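Local coordinates for protein glycosaminoglycan xylosylkinase (Hydra vulgaris, PDB 5XOM) that probably phosphorylates the xylose residue of glycosaminoglycan linkage sugars on proteoglycans, as a Fam20 kinase of the secretory pathway, at residues 173-178 / 187-192; 128-133 / 296-301; 150-155 / 210-215; 110-115 / 197-202. All coordinates share one frame; numbering follows the deposited sequence.

In the fold
From the N terminus, the chain first gives strand 106-112 and the turn after it, the opening half of contact 4, which is closed only when strand 199-200 arrives. Residues 128-133, leading into helix 132-144, open contact 2, the longest loop, sealed by 296-301. Within that loop, contact 3 joins strand 153-159 to strand 205-212, and contact 1, the innermost, ties 173-178 to 187-192. Contact 1 therefore lies within the spans of all three others, whereas contact 4 crosses both contact 2 and contact 3. Contact 3 adds the outermost strand 153-159 to the five-stranded sheet, contact 1 extends the base of the small three-stranded sheet, contact 4 joins these two sheets, and contact 2 joins the start of helix 132-144 to the loop after strand 289-292.

Contact 1: residues 173-178 / 187-192; sequences ATTFIK and YGKCLY
T175 stands over the ring of Y187. Its CB sits 3.7 Å from the centroid of the Y187 ring and only 5° off the ring normal, a CH-pi contact onto the middle of the face. Going out from CB, the side chain forks. OG1 lies between the backbone N and the carbonyl carbon (chi1 70°), where it takes a weak hydrogen bond from G188 N at 3.2 Å and is also hydrogen-bonded to L172 O, its stronger partner. The other branch, CG2, reaches CE1 of Y187 at 3.8 Å and CG of K189 at 3.9 Å. Threonine suits the place because one branched carbon serves a polar and an apolar neighbour together. The positive phi of G188 comes easily to a residue with no side chain. At the ring's edge, near its plane, I177 CG2 meets CE2 of Y187 at 3.9 Å, while K189 CE passes T174 OG1. The backbone joins in as well: Y187 N donates to T175 O over 3.1 Å. This bond carries on the antiparallel register of I177 with C185, so the contact extends the base of the beta hairpin formed by strands 176-178 and 184-186.

Contact 2: residues 128-133 / 296-301; sequences GYDRHN and DNAKSF
R131 folds back on itself to reach S300: chi2 of 69° turns CD and chi3 of 81° turns NE; the guanidinium meets S300 O side-on. NE donates to S300 O at 3.1 Å and NH2 donates to the same S300 O at 3.2 Å, both from one face of the carbonyl plane, while that oxygen lies in the guanidinium plane. NH1 binds Y129 O at 2.7 Å and also E127 O, so every nitrogen of the group has a backbone acceptor and its rotation is fixed. Arginine suits this task, since its flat five-proton head can serve several carbonyls together. Its backbone is held too: R131 N donates to A298 O at 2.9 Å, and this oxygen also overlies one face of the guanidinium, toward the rim. A298, small enough to fit closely, sets CB 3.5 Å from CG of D130, whose OD2 pairs with K111. K299 lays CD 3.4 Å from G128 O, and its NZ goes on to D277 and Y126 O. S300 OG turns back to N297 O over 2.6 Å, a bond within its own loop. R131 is the N-cap residue of helix 132-144. The site thus joins the start of that helix, which carries E135, the salt-bridge partner of K111, to a loop that probably corresponds to the DFG segment of protein kinases.

Contact 3: residues 150-155 / 210-215; sequences APPVVG and LILWLP
In the five-stranded antiparallel sheet that matches the N-lobe of protein kinases (strand order 1-2-3-5-4), V153 and V154 of outer strand 153-159 pair with I211 and L210 of strand 205-212. V154 and L210 are the hydrogen-bonded pair: L210 N donates to V154 O at 2.8 Å with an N-H...O angle of 172°, and V154 N returns a bond to L210 O at 3.0 Å. V153 and I211 form the non-hydrogen-bonded pair, their side chains side by side and pointing the same way, with V153 CG2 3.7 Å from I211 CG1. This face also holds K111, which I211 touches. On the other face V154 CG1 lies against L210 CB; V154 also packs on F45 of the second subunit. Beta-branched valine and isoleucine suit such extended backbone. Beyond the pairs, L212 N donates to P152 O at 3.2 Å, and the L212 side chain crosses that of P152 obliquely, CD1 3.7 Å from P152 CG; W53 of helix 49-56 touches both. P151 turns instead to I211 and L214, its CG 4.0 Å from L214 CD1. By topology, the residues that follow L212 probably form the hinge to the second lobe. The prolines lack an N-H, so at P151 and P152 only carbonyls remain to pair: the bond from L212 N to P152 O is the last across the two segments, and beyond it the contact is largely apolar.

Contact 4: residues 110-115 / 197-202; sequences FKPKRY and EPACAS
P112, which ends strand 106-112 of the kinase-type five-stranded sheet, presents its ring to A199 of strand 199-200, an outermost strand of the small sheet; the two sheets meet here through side chains and water. Just before it, F110 packs on L210 and K111 forms a salt bridge with E135 of helix 132-144, as in the strand-lysine to helix-glutamate pair of protein kinases. P112 then brings CG to 3.7 Å from A199 CB, a rigid ring against a single methyl, which allows the chains to come close. At K113 it is the backbone that works: its carbonyl oxygen takes one water at 2.8 Å that also binds C200 O at 2.7 Å, and a second water that accepts from C200 N at 3.1 Å. These waters link the backbones of K113 and C200, and C200 is further anchored by its disulfide to C185. Next comes R114, whose chain is bent at chi2 (-68°) and chi3 (-46°), carrying CD to 3.9 Å from A199 CB, while that methyl also lies over one face of the guanidinium. Arginine suits the place: its aliphatic part covers alanine while its charged end reaches water and makes a cation-pi contact with Y129. A water in the plane of the guanidinium accepts from R114 NH2 at 2.9 Å and donates to P198 O, also at 2.9 Å.

Contact 1: residues 173-178 / 187-192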
loop_
_atom_site.group_PDB
_atom_site.type_symbol
_atom_site.label_atom_id
_atom_site.label_comp_id
_atom_site.label_asym_id
_atom_site.label_seq_id
_atom_site.Cartn_x
_atom_site.Cartn_y
_atom_site.Cartn_z
ATOM N N ALA A 173 32.571 -23.106 -1.406
ATOM C CA ALA A 173 33.512 -23.243 -0.296
ATOM C C ALA A 173 34.954 -23.386 -0.778
ATOM O O ALA A 173 35.877 -22.847 -0.154
ATOM C CB ALA A 173 33.121 -24.432 0.580
ATOM N N THR A 174 35.176 -24.113 -1.875
ATOM C CA THR A 174 36.547 -24.334 -2.331
ATOM C C THR A 174 37.197 -23.092 -2.921
ATOM O O THR A 174 38.371 -23.168 -3.301
ATOM C CB THR A 174 36.606 -25.459 -3.369
ATOM O OG1 THR A 174 35.887 -25.068 -4.551
ATOM C CG2 THR A 174 35.999 -26.731 -2.813
ATOM N N THR A 175 36.496 -21.960 -3.013
ATOM C CA THR A 175 37.110 -20.726 -3.490
ATOM C C THR A 175 37.328 -19.730 -2.360
ATOM O O THR A 175 37.651 -18.565 -2.621
ATOM C CB THR A 175 36.274 -20.085 -4.607
ATOM O OG1 THR A 175 35.049 -19.572 -4.072
ATOM C CG2 THR A 175 35.951 -21.101 -5.686
ATOM N N PHE A 176 37.161 -20.156 -1.110
ATOM C CA PHE A 176 37.502 -19.306 0.019
ATOM C C PHE A 176 39.003 -19.335 0.261
ATOM O O PHE A 176 39.629 -20.400 0.240
ATOM C CB PHE A 176 36.752 -19.741 1.273
ATOM C CG PHE A 176 35.383 -19.145 1.381
ATOM C CD1 PHE A 176 34.319 -19.692 0.688
ATOM C CD2 PHE A 176 35.170 -18.014 2.143
ATOM C CE1 PHE A 176 33.062 -19.134 0.779
ATOM C CE2 PHE A 176 33.916 -17.453 2.237
ATOM C CZ PHE A 176 32.862 -18.012 1.557
ATOM N N ILE A 177 39.585 -18.156 0.476
ATOM C CA ILE A 177 41.010 -18.004 0.743
ATOM C C ILE A 177 41.188 -16.875 1.748
ATOM O O ILE A 177 40.246 -16.156 2.081
ATOM C CB ILE A 177 41.826 -17.689 -0.530
ATOM C CG1 ILE A 177 41.382 -16.345 -1.116
ATOM C CG2 ILE A 177 41.718 -18.803 -1.562
ATOM C CD1 ILE A 177 42.212 -15.896 -2.301
ATOM N N LYS A 178 42.420 -16.717 2.223
ATOM C CA LYS A 178 42.801 -15.544 2.992
ATOM C C LYS A 178 43.751 -14.694 2.167
ATOM O O LYS A 178 44.540 -15.211 1.373
ATOM C CB LYS A 178 43.452 -15.917 4.333
ATOM C CG LYS A 178 42.573 -16.772 5.225
ATOM C CD LYS A 178 43.354 -17.434 6.351
ATOM C CE LYS A 178 44.148 -16.458 7.183
ATOM N NZ LYS A 178 44.866 -17.184 8.270
ATOM N N TYR A 187 36.679 -16.160 -4.283
ATOM C CA TYR A 187 36.850 -15.711 -5.660
ATOM C C TYR A 187 35.912 -16.350 -6.682
ATOM O O TYR A 187 35.959 -15.952 -7.850
ATOM C CB TYR A 187 38.303 -15.911 -6.114
ATOM C CG TYR A 187 38.801 -17.336 -6.120
ATOM C CD1 TYR A 187 38.568 -18.171 -7.209
ATOM C CD2 TYR A 187 39.548 -17.835 -5.059
ATOM C CE1 TYR A 187 39.040 -19.471 -7.227
ATOM C CE2 TYR A 187 40.024 -19.134 -5.066
ATOM C CZ TYR A 187 39.768 -19.949 -6.153
ATOM O OH TYR A 187 40.238 -21.244 -6.164
ATOM N N GLY A 188 35.075 -17.318 -6.299
ATOM C CA GLY A 188 34.042 -17.849 -7.192
ATOM C C GLY A 188 34.578 -18.696 -8.342
ATOM O O GLY A 188 35.764 -19.021 -8.423
ATOM N N LYS A 189 33.655 -19.068 -9.246
ATOM C CA LYS A 189 33.994 -19.907 -10.394
ATOM C C LYS A 189 33.436 -19.393 -11.721
ATOM O O LYS A 189 33.300 -20.174 -12.671
ATOM C CB LYS A 189 33.531 -21.345 -10.152
ATOM C CG LYS A 189 34.298 -22.021 -9.040
ATOM C CD LYS A 189 33.837 -23.438 -8.798
ATOM C CE LYS A 189 34.761 -24.100 -7.796
ATOM N NZ LYS A 189 36.160 -24.076 -8.323
ATOM N N CYS A 190 33.126 -18.103 -11.814
ATOM C CA CYS A 190 32.611 -17.492 -13.036
ATOM C C CYS A 190 33.721 -17.396 -14.088
ATOM O O CYS A 190 34.876 -17.753 -13.849
ATOM C CB CYS A 190 32.023 -16.125 -12.714
ATOM S SG CYS A 190 33.280 -14.851 -12.467
ATOM N N LEU A 191 33.360 -16.900 -15.280
ATOM C CA LEU A 191 34.292 -16.900 -16.411
ATOM C C LEU A 191 35.584 -16.161 -16.080
ATOM O O LEU A 191 36.683 -16.650 -16.367
ATOM C CB LEU A 191 33.659 -16.263 -17.643
ATOM C CG LEU A 191 32.495 -16.933 -18.359
ATOM C CD1 LEU A 191 31.960 -15.988 -19.441
ATOM C CD2 LEU A 191 32.902 -18.306 -18.913
ATOM N N TYR A 192 35.476 -14.967 -15.497
ATOM C CA TYR A 192 36.655 -14.175 -15.168
ATOM C C TYR A 192 37.062 -14.327 -13.716
ATOM O O TYR A 192 37.991 -13.650 -13.267
ATOM C CB TYR A 192 36.396 -12.699 -15.470
ATOM C CG TYR A 192 36.026 -12.444 -16.911
ATOM C CD1 TYR A 192 36.664 -13.114 -17.932
ATOM C CD2 TYR A 192 35.036 -11.546 -17.247
ATOM C CE1 TYR A 192 36.325 -12.893 -19.255
ATOM C CE2 TYR A 192 34.691 -11.323 -18.575
ATOM C CZ TYR A 192 35.339 -11.999 -19.575
ATOM O OH TYR A 192 35.002 -11.782 -20.897
#

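Contact 2: residues 128-133 / 296-301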
loop_
_atom_site.group_PDB
_atom_site.type_symbol
_atom_site.label_atom_id
_atom_site.label_comp_id
_atom_site.label_asym_id
_atom_site.label_seq_id
_atom_site.Cartn_x
_atom_site.Cartn_y
_atom_site.Cartn_z
ATOM N N GLY A 128 35.010 -2.550 -15.179
ATOM C CA GLY A 128 35.117 -2.861 -13.762
ATOM C C GLY A 128 34.157 -3.944 -13.287
ATOM O O GLY A 128 33.376 -4.529 -14.043
ATOM N N TYR A 129 34.241 -4.203 -11.982
ATOM C CA TYR A 129 33.369 -5.142 -11.294
ATOM C C TYR A 129 32.004 -4.524 -11.031
ATOM O O TYR A 129 31.835 -3.302 -11.026
ATOM C CB TYR A 129 33.950 -5.558 -9.945
ATOM C CG TYR A 129 35.389 -6.007 -9.987
ATOM C CD1 TYR A 129 35.804 -6.977 -10.872
ATOM C CD2 TYR A 129 36.328 -5.450 -9.149
ATOM C CE1 TYR A 129 37.118 -7.387 -10.910
ATOM C CE2 TYR A 129 37.646 -5.855 -9.190
ATOM C CZ TYR A 129 38.035 -6.822 -10.071
ATOM O OH TYR A 129 39.347 -7.232 -10.113
ATOM N N ASP A 130 31.029 -5.396 -10.777
ATOM C CA ASP A 130 29.738 -4.954 -10.262
ATOM C C ASP A 130 29.925 -4.189 -8.953
ATOM O O ASP A 130 30.653 -4.638 -8.063
ATOM C CB ASP A 130 28.849 -6.178 -10.019
ATOM C CG ASP A 130 28.147 -6.655 -11.274
ATOM O OD1 ASP A 130 28.489 -6.150 -12.360
ATOM O OD2 ASP A 130 27.295 -7.572 -11.181
ATOM N N ARG A 131 29.260 -3.035 -8.836
ATOM C CA ARG A 131 29.257 -2.248 -7.599
ATOM C C ARG A 131 28.019 -2.604 -6.785
ATOM O O ARG A 131 26.886 -2.360 -7.220
ATOM C CB ARG A 131 29.279 -0.743 -7.868
ATOM C CG ARG A 131 30.660 -0.154 -8.161
ATOM C CD ARG A 131 31.202 -0.610 -9.496
ATOM N NE ARG A 131 30.625 0.173 -10.568
ATOM C CZ ARG A 131 30.908 0.006 -11.848
ATOM N NH1 ARG A 131 31.779 -0.913 -12.257
ATOM N NH2 ARG A 131 30.316 0.775 -12.751
ATOM N N HIS A 132 28.237 -3.166 -5.598
ATOM C CA HIS A 132 27.124 -3.575 -4.748
ATOM C C HIS A 132 26.264 -2.383 -4.345
ATOM O O HIS A 132 25.039 -2.496 -4.256
ATOM C CB HIS A 132 27.653 -4.286 -3.507
ATOM C CG HIS A 132 28.254 -3.356 -2.499
ATOM N ND1 HIS A 132 29.325 -2.537 -2.788
ATOM C CD2 HIS A 132 27.917 -3.092 -1.213
ATOM C CE1 HIS A 132 29.636 -1.823 -1.720
ATOM N NE2 HIS A 132 28.798 -2.141 -0.749
ATOM N N ASN A 133 26.892 -1.241 -4.060
ATOM C CA ASN A 133 26.131 -0.080 -3.622
ATOM C C ASN A 133 25.324 0.513 -4.758
ATOM O O ASN A 133 24.318 1.185 -4.506
ATOM C CB ASN A 133 27.063 0.983 -3.025
ATOM C CG ASN A 133 28.046 1.532 -4.047
ATOM O OD1 ASN A 133 28.702 0.773 -4.766
ATOM N ND2 ASN A 133 28.137 2.860 -4.131
ATOM N N ASP A 296 19.850 -6.480 -12.701
ATOM C CA ASP A 296 21.299 -6.315 -12.764
ATOM C C ASP A 296 21.670 -4.890 -13.163
ATOM O O ASP A 296 21.990 -4.617 -14.325
ATOM C CB ASP A 296 21.934 -7.317 -13.737
ATOM C CG ASP A 296 23.466 -7.286 -13.712
ATOM O OD1 ASP A 296 24.083 -8.201 -14.302
ATOM O OD2 ASP A 296 24.064 -6.366 -13.101
ATOM N N ASN A 297 21.651 -3.978 -12.196
ATOM C CA ASN A 297 21.969 -2.576 -12.430
ATOM C C ASN A 297 23.308 -2.181 -11.819
ATOM O O ASN A 297 23.553 -0.991 -11.594
ATOM C CB ASN A 297 20.851 -1.686 -11.884
ATOM C CG ASN A 297 19.474 -2.135 -12.333
ATOM O OD1 ASN A 297 19.242 -2.360 -13.519
ATOM N ND2 ASN A 297 18.548 -2.271 -11.379
ATOM N N ALA A 298 24.178 -3.159 -11.542
ATOM C CA ALA A 298 25.349 -2.934 -10.699
ATOM C C ALA A 298 26.522 -2.288 -11.423
ATOM O O ALA A 298 27.436 -1.785 -10.755
ATOM C CB ALA A 298 25.826 -4.249 -10.085
ATOM N N LYS A 299 26.532 -2.268 -12.754
ATOM C CA LYS A 299 27.652 -1.647 -13.456
ATOM C C LYS A 299 27.324 -0.181 -13.716
ATOM O O LYS A 299 27.225 0.310 -14.840
ATOM C CB LYS A 299 27.968 -2.400 -14.743
ATOM C CG LYS A 299 29.404 -2.181 -15.199
ATOM C CD LYS A 299 30.337 -3.251 -14.654
ATOM C CE LYS A 299 30.106 -4.569 -15.355
ATOM N NZ LYS A 299 30.429 -4.426 -16.801
ATOM N N SER A 300 27.191 0.527 -12.603
ATOM C CA SER A 300 26.763 1.912 -12.615
ATOM C C SER A 300 27.458 2.625 -11.465
ATOM O O SER A 300 28.162 2.008 -10.656
ATOM C CB SER A 300 25.229 2.001 -12.545
ATOM O OG SER A 300 24.729 1.345 -11.397
ATOM N N PHE A 301 27.263 3.944 -11.411
ATOM C CA PHE A 301 27.926 4.803 -10.425
ATOM C C PHE A 301 29.421 4.490 -10.342
ATOM O O PHE A 301 29.995 4.353 -9.258
ATOM C CB PHE A 301 27.251 4.694 -9.055
ATOM C CG PHE A 301 25.809 5.157 -9.054
ATOM C CD1 PHE A 301 25.501 6.516 -9.085
ATOM C CD2 PHE A 301 24.767 4.241 -9.007
ATOM C CE1 PHE A 301 24.176 6.949 -9.085
ATOM C CE2 PHE A 301 23.437 4.665 -9.006
ATOM C CZ PHE A 301 23.142 6.022 -9.049
HETATM O O HOH W 1 30.020 4.202 -6.213
#

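Contact 3: residues 150-155 / 210-215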
loop_
_atom_site.group_PDB
_atom_site.type_symbol
_atom_site.label_atom_id
_atom_site.label_comp_id
_atom_site.label_asym_id
_atom_site.label_seq_id
_atom_site.Cartn_x
_atom_site.Cartn_y
_atom_site.Cartn_z
ATOM N N ALA A 150 12.364 -2.685 -10.703
ATOM C CA ALA A 150 13.573 -3.255 -10.135
ATOM C C ALA A 150 13.235 -4.142 -8.943
ATOM O O ALA A 150 12.438 -3.732 -8.091
ATOM C CB ALA A 150 14.534 -2.143 -9.697
ATOM N N PRO A 151 13.805 -5.343 -8.859
ATOM C CA PRO A 151 13.587 -6.205 -7.705
ATOM C C PRO A 151 14.199 -5.549 -6.409
ATOM O O PRO A 151 15.187 -4.834 -6.520
ATOM C CB PRO A 151 14.313 -7.504 -8.044
ATOM C CG PRO A 151 14.863 -7.346 -9.400
ATOM C CD PRO A 151 14.708 -5.943 -9.861
ATOM N N PRO A 152 13.579 -5.816 -5.280
ATOM C CA PRO A 152 14.111 -5.251 -4.010
ATOM C C PRO A 152 15.572 -5.610 -3.753
ATOM O O PRO A 152 16.015 -6.738 -3.980
ATOM C CB PRO A 152 13.188 -5.868 -2.951
ATOM C CG PRO A 152 11.893 -6.119 -3.666
ATOM C CD PRO A 152 12.180 -6.255 -5.152
ATOM N N VAL A 153 16.321 -4.623 -3.250
ATOM C CA VAL A 153 17.737 -4.756 -2.909
ATOM C C VAL A 153 17.964 -4.219 -1.503
ATOM O O VAL A 153 17.457 -3.148 -1.149
ATOM C CB VAL A 153 18.634 -4.002 -3.910
ATOM C CG1 VAL A 153 20.106 -4.220 -3.574
ATOM C CG2 VAL A 153 18.319 -4.415 -5.354
ATOM N N VAL A 154 18.763 -4.932 -0.710
ATOM C CA VAL A 154 19.151 -4.456 0.613
ATOM C C VAL A 154 20.650 -4.643 0.813
ATOM O O VAL A 154 21.244 -5.615 0.327
ATOM C CB VAL A 154 18.360 -5.173 1.732
ATOM C CG1 VAL A 154 19.002 -6.509 2.102
ATOM C CG2 VAL A 154 18.276 -4.301 2.934
ATOM N N GLY A 155 21.263 -3.684 1.510
ATOM C CA GLY A 155 22.623 -3.852 1.963
ATOM C C GLY A 155 22.680 -4.697 3.220
ATOM O O GLY A 155 21.741 -4.742 4.015
ATOM N N LEU A 210 22.021 -7.680 -1.361
ATOM C CA LEU A 210 21.170 -8.832 -1.640
ATOM C C LEU A 210 20.053 -8.397 -2.579
ATOM O O LEU A 210 19.379 -7.392 -2.316
ATOM C CB LEU A 210 20.577 -9.405 -0.347
ATOM C CG LEU A 210 21.421 -10.302 0.571
ATOM C CD1 LEU A 210 22.654 -9.597 1.080
ATOM C CD2 LEU A 210 20.586 -10.768 1.750
ATOM N N ILE A 211 19.850 -9.150 -3.665
ATOM C CA ILE A 211 18.805 -8.869 -4.646
ATOM C C ILE A 211 17.871 -10.071 -4.715
ATOM O O ILE A 211 18.323 -11.194 -4.962
ATOM C CB ILE A 211 19.387 -8.570 -6.039
ATOM C CG1 ILE A 211 20.392 -7.415 -5.972
ATOM C CG2 ILE A 211 18.252 -8.230 -7.023
ATOM C CD1 ILE A 211 21.840 -7.858 -5.956
ATOM N N LEU A 212 16.573 -9.829 -4.513
ATOM C CA LEU A 212 15.581 -10.901 -4.535
ATOM C C LEU A 212 15.440 -11.538 -5.908
ATOM O O LEU A 212 15.336 -10.849 -6.932
ATOM C CB LEU A 212 14.203 -10.390 -4.121
ATOM C CG LEU A 212 13.887 -10.108 -2.664
ATOM C CD1 LEU A 212 12.463 -9.596 -2.574
ATOM C CD2 LEU A 212 14.069 -11.367 -1.825
ATOM N N TRP A 213 15.373 -12.864 -5.913
ATOM C CA TRP A 213 14.888 -13.583 -7.081
ATOM C C TRP A 213 13.431 -13.260 -7.354
ATOM O O TRP A 213 12.619 -13.143 -6.432
ATOM C CB TRP A 213 14.994 -15.082 -6.865
ATOM C CG TRP A 213 16.299 -15.663 -7.147
ATOM C CD1 TRP A 213 17.486 -15.005 -7.104
ATOM C CD2 TRP A 213 16.572 -16.996 -7.534
ATOM N NE1 TRP A 213 18.499 -15.881 -7.431
ATOM C CE2 TRP A 213 17.967 -17.108 -7.702
ATOM C CE3 TRP A 213 15.776 -18.121 -7.747
ATOM C CZ2 TRP A 213 18.579 -18.297 -8.076
ATOM C CZ3 TRP A 213 16.392 -19.298 -8.116
ATOM C CH2 TRP A 213 17.783 -19.385 -8.279
ATOM N N LEU A 214 13.095 -13.152 -8.632
ATOM C CA LEU A 214 11.699 -13.172 -9.022
ATOM C C LEU A 214 11.122 -14.569 -8.784
ATOM O O LEU A 214 11.823 -15.572 -8.961
ATOM C CB LEU A 214 11.550 -12.785 -10.498
ATOM C CG LEU A 214 11.473 -11.290 -10.826
ATOM C CD1 LEU A 214 12.752 -10.559 -10.416
ATOM C CD2 LEU A 214 11.203 -11.093 -12.299
ATOM N N PRO A 215 9.864 -14.673 -8.369
ATOM C CA PRO A 215 9.262 -15.995 -8.188
ATOM C C PRO A 215 9.142 -16.736 -9.512
ATOM O O PRO A 215 9.202 -16.151 -10.595
ATOM C CB PRO A 215 7.885 -15.691 -7.585
ATOM C CG PRO A 215 7.651 -14.246 -7.822
ATOM C CD PRO A 215 8.988 -13.589 -7.906
#

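Contact 4: residues 110-115 / 197-202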
loop_
_atom_site.group_PDB
_atom_site.type_symbol
_atom_site.label_atom_id
_atom_site.label_comp_id
_atom_site.label_asym_id
_atom_site.label_seq_id
_atom_site.Cartn_x
_atom_site.Cartn_y
_atom_site.Cartn_z
ATOM N N PHE A 110 23.778 -12.401 -4.070
ATOM C CA PHE A 110 24.645 -11.637 -3.178
ATOM C C PHE A 110 25.806 -11.045 -3.964
ATOM O O PHE A 110 26.610 -11.785 -4.540
ATOM C CB PHE A 110 25.176 -12.492 -2.027
ATOM C CG PHE A 110 26.140 -11.756 -1.141
ATOM C CD1 PHE A 110 25.696 -10.728 -0.324
ATOM C CD2 PHE A 110 27.490 -12.079 -1.133
ATOM C CE1 PHE A 110 26.579 -10.037 0.490
ATOM C CE2 PHE A 110 28.381 -11.392 -0.316
ATOM C CZ PHE A 110 27.921 -10.371 0.495
ATOM N N LYS A 111 25.871 -9.717 -4.005
ATOM C CA LYS A 111 26.948 -8.996 -4.674
ATOM C C LYS A 111 27.879 -8.375 -3.645
ATOM O O LYS A 111 27.480 -7.427 -2.950
ATOM C CB LYS A 111 26.373 -7.924 -5.595
ATOM C CG LYS A 111 25.445 -8.526 -6.622
ATOM C CD LYS A 111 25.506 -7.789 -7.932
ATOM C CE LYS A 111 24.668 -8.517 -8.954
ATOM N NZ LYS A 111 24.418 -7.677 -10.145
ATOM N N PRO A 112 29.099 -8.879 -3.495
ATOM C CA PRO A 112 30.010 -8.330 -2.487
ATOM C C PRO A 112 30.562 -6.970 -2.888
ATOM O O PRO A 112 30.653 -6.628 -4.069
ATOM C CB PRO A 112 31.127 -9.384 -2.403
ATOM C CG PRO A 112 31.090 -10.070 -3.718
ATOM C CD PRO A 112 29.661 -10.060 -4.178
ATOM N N LYS A 113 30.933 -6.191 -1.877
ATOM C CA LYS A 113 31.698 -4.969 -2.090
ATOM C C LYS A 113 33.027 -5.261 -2.778
ATOM O O LYS A 113 33.747 -6.195 -2.404
ATOM C CB LYS A 113 31.934 -4.281 -0.748
ATOM C CG LYS A 113 32.904 -3.123 -0.797
ATOM C CD LYS A 113 33.161 -2.568 0.592
ATOM C CE LYS A 113 34.526 -1.914 0.659
ATOM N NZ LYS A 113 34.471 -0.454 0.822
ATOM N N ARG A 114 33.353 -4.453 -3.796
ATOM C CA ARG A 114 34.599 -4.594 -4.541
ATOM C C ARG A 114 35.423 -3.316 -4.607
ATOM O O ARG A 114 36.590 -3.381 -5.002
ATOM C CB ARG A 114 34.317 -5.061 -5.978
ATOM C CG ARG A 114 33.343 -6.215 -6.067
ATOM C CD ARG A 114 33.927 -7.480 -5.494
ATOM N NE ARG A 114 35.285 -7.696 -5.967
ATOM C CZ ARG A 114 35.593 -8.465 -7.006
ATOM N NH1 ARG A 114 34.637 -9.083 -7.685
ATOM N NH2 ARG A 114 36.851 -8.616 -7.374
ATOM N N TYR A 115 34.852 -2.165 -4.263
ATOM C CA TYR A 115 35.523 -0.880 -4.388
ATOM C C TYR A 115 35.185 -0.025 -3.180
ATOM O O TYR A 115 34.179 -0.249 -2.498
ATOM C CB TYR A 115 35.087 -0.105 -5.641
ATOM C CG TYR A 115 35.366 -0.740 -6.984
ATOM C CD1 TYR A 115 36.659 -0.825 -7.486
ATOM C CD2 TYR A 115 34.334 -1.236 -7.757
ATOM C CE1 TYR A 115 36.907 -1.390 -8.726
ATOM C CE2 TYR A 115 34.573 -1.804 -8.994
ATOM C CZ TYR A 115 35.860 -1.879 -9.472
ATOM O OH TYR A 115 36.100 -2.447 -10.705
ATOM N N GLU A 197 41.819 -12.281 -8.018
ATOM C CA GLU A 197 40.801 -11.229 -7.960
ATOM C C GLU A 197 39.678 -11.636 -7.014
ATOM O O GLU A 197 38.533 -11.838 -7.432
ATOM C CB GLU A 197 40.260 -10.940 -9.358
ATOM C CG GLU A 197 41.307 -10.377 -10.318
ATOM C CD GLU A 197 40.765 -10.190 -11.720
ATOM O OE1 GLU A 197 41.135 -10.982 -12.611
ATOM O OE2 GLU A 197 39.952 -9.267 -11.928
ATOM N N PRO A 198 39.972 -11.777 -5.724
ATOM C CA PRO A 198 38.934 -12.173 -4.775
ATOM C C PRO A 198 38.139 -10.974 -4.279
ATOM O O PRO A 198 38.583 -9.825 -4.341
ATOM C CB PRO A 198 39.743 -12.796 -3.631
ATOM C CG PRO A 198 41.004 -11.974 -3.617
ATOM C CD PRO A 198 41.274 -11.578 -5.053
ATOM N N ALA A 199 36.943 -11.272 -3.780
ATOM C CA ALA A 199 36.201 -10.344 -2.938
ATOM C C ALA A 199 36.562 -10.649 -1.493
ATOM O O ALA A 199 36.453 -11.799 -1.055
ATOM C CB ALA A 199 34.692 -10.487 -3.146
ATOM N N CYS A 200 37.004 -9.632 -0.762
ATOM C CA CYS A 200 37.544 -9.819 0.575
ATOM C C CYS A 200 36.702 -9.091 1.613
ATOM O O CYS A 200 36.219 -7.978 1.373
ATOM C CB CYS A 200 38.985 -9.338 0.642
ATOM S SG CYS A 200 40.136 -10.476 -0.158
ATOM N N ALA A 201 36.518 -9.743 2.759
ATOM C CA ALA A 201 35.849 -9.174 3.915
ATOM C C ALA A 201 36.803 -8.288 4.715
ATOM O O ALA A 201 37.993 -8.183 4.416
ATOM C CB ALA A 201 35.301 -10.287 4.810
ATOM N N SER A 202 36.247 -7.622 5.731
ATOM C CA SER A 202 37.023 -7.016 6.821
ATOM C C SER A 202 37.064 -8.035 7.959
ATOM O O SER A 202 36.060 -8.241 8.646
ATOM C CB SER A 202 36.400 -5.699 7.274
ATOM O OG SER A 202 36.103 -4.875 6.163
HETATM O O HOH W 2 33.849 -7.448 0.096
HETATM O O HOH W 3 36.887 -6.791 -2.074
HETATM O O HOH W 4 36.268 -11.044 -9.829
HETATM O O HOH W 5 39.520 -7.934 -6.371
#